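Particle-associated glycoside hydrolase (Acinetobacter phage Fri1, PDB 6C72) probably degrades the capsular polysaccharide of Acinetobacter baumannii as a trimeric phage tailspike, opening the way for entry into the host cell. Local coordinates at residues V89-A92 / T93-G96. Sequence-based numbering, arbitrary orientation.
With ZN (zinc ion), chain E; ZN (zinc ion), chain F.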
loop_
_atom_site.group_PDB
_atom_site.type_symbol
_atom_site.label_atom_id
_atom_site.label_comp_id
_atom_site.label_asym_id
_atom_site.label_seq_id
_atom_site.Cartn_x
_atom_site.Cartn_y
_atom_site.Cartn_z
ATOM N N VAL A 89 1.362 18.436 -30.448
ATOM C CA VAL A 89 0.406 19.338 -29.813
ATOM C C VAL A 89 -0.309 20.111 -30.913
ATOM O O VAL A 89 0.333 20.796 -31.714
ATOM C CB VAL A 89 1.075 20.318 -28.826
ATOM C CG1 VAL A 89 0.031 21.241 -28.206
ATOM C CG2 VAL A 89 1.828 19.578 -27.733
ATOM N N LEU A 90 -1.625 19.972 -30.976
ATOM C CA LEU A 90 -2.459 20.756 -31.872
ATOM C C LEU A 90 -3.252 21.771 -31.058
ATOM O O LEU A 90 -4.015 21.389 -30.162
ATOM C CB LEU A 90 -3.395 19.850 -32.661
ATOM C CG LEU A 90 -4.515 20.544 -33.425
ATOM C CD1 LEU A 90 -3.975 21.487 -34.491
ATOM C CD2 LEU A 90 -5.378 19.475 -34.045
ATOM N N HIS A 91 -3.070 23.056 -31.356
ATOM C CA HIS A 91 -3.893 24.090 -30.740
ATOM C C HIS A 91 -5.231 24.140 -31.471
ATOM O O HIS A 91 -5.264 24.287 -32.695
ATOM C CB HIS A 91 -3.189 25.446 -30.787
ATOM C CG HIS A 91 -1.974 25.520 -29.916
ATOM N ND1 HIS A 91 -1.927 26.275 -28.763
ATOM C CD2 HIS A 91 -0.763 24.921 -30.020
ATOM C CE1 HIS A 91 -0.744 26.132 -28.190
ATOM N NE2 HIS A 91 -0.020 25.312 -28.931
ATOM N N ALA A 92 -6.331 23.976 -30.734
ATOM C CA ALA A 92 -7.644 23.988 -31.365
ATOM C C ALA A 92 -7.894 25.296 -32.112
ATOM O O ALA A 92 -8.646 25.316 -33.099
ATOM C CB ALA A 92 -8.732 23.741 -30.328
ATOM N N THR A 93 -7.275 26.398 -31.669
ATOM C CA THR A 93 -7.391 27.636 -32.432
ATOM C C THR A 93 -6.880 27.472 -33.861
ATOM O O THR A 93 -7.317 28.201 -34.763
ATOM C CB THR A 93 -6.635 28.762 -31.733
ATOM O OG1 THR A 93 -5.291 28.340 -31.480
ATOM C CG2 THR A 93 -7.324 29.168 -30.430
ATOM N N GLN A 94 -5.970 26.530 -34.096
ATOM C CA GLN A 94 -5.468 26.304 -35.446
ATOM C C GLN A 94 -6.462 25.552 -36.328
ATOM O O GLN A 94 -6.156 25.299 -37.503
ATOM C CB GLN A 94 -4.126 25.562 -35.387
ATOM C CG GLN A 94 -3.037 26.362 -34.659
ATOM C CD GLN A 94 -1.773 25.559 -34.381
ATOM O OE1 GLN A 94 -1.835 24.397 -33.974
ATOM N NE2 GLN A 94 -0.623 26.177 -34.595
ATOM N N ALA A 95 -7.630 25.182 -35.794
ATOM C CA ALA A 95 -8.752 24.703 -36.591
ATOM C C ALA A 95 -9.884 25.714 -36.650
ATOM O O ALA A 95 -10.968 25.394 -37.145
ATOM C CB ALA A 95 -9.280 23.379 -36.044
ATOM N N GLY A 96 -9.667 26.921 -36.144
ATOM C CA GLY A 96 -10.666 27.960 -36.193
ATOM C C GLY A 96 -11.424 28.183 -34.907
ATOM O O GLY A 96 -12.307 29.043 -34.879
HETATM ZN ZN ZN E . -3.667 27.818 -28.240
HETATM ZN ZN ZN F . 1.749 24.969 -27.987
HETATM O O HOH W 1 -5.772 26.398 -28.748
HETATM O O HOH W 2 2.786 26.505 -28.366
HETATM O O HOH W 3 1.286 24.083 -25.731
#
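Q94 folds back from a 3-10 turn along H91, the last residue of strand 89-91. Its CB lies 3.2 Å from H91 O and also brushes L90 CD1. CG sits beside the same carbonyl oxygen because it is turned anti to the carbonyl carbon of Q94 (chi1 -62°), and the chain then runs on extended, bringing CD against H91 CB. At the tip, OE1 accepts a hydrogen bond from H91 N at 3.2 Å, a bent bond with the donor 39° out of the carbonyl plane, while CD1 of L90, whose side chain passes Q94 in the opposite direction, touches OE1. The amide's other branch, NE2, is hydrogen-bonded to G52 O, which should help fix the rotation of the group. In return Q94 N donates to H91 O at 2.7 Å, so backbone and side chain of Q94 grip both polar backbone atoms of H91. The A95 N to A92 O bond (2.9 Å) continues the turn. OE1 also lies at the CD2 edge of the imidazole, near the ring plane, with ring and amide planes 76° apart. That ring bridges two zinc ions, one on ND1 at 2.4 Å, the other on NE2 at 2.0 Å; water 1 on the first zinc also accepts a hydrogen bond from T93 N. Strand 89-91 runs parallel to strand 126-129 at the start of the parallel beta-helix, with L90 and A95 packed on C116 of helix 110-122 and Q94 reaching the loop at G52 and A53.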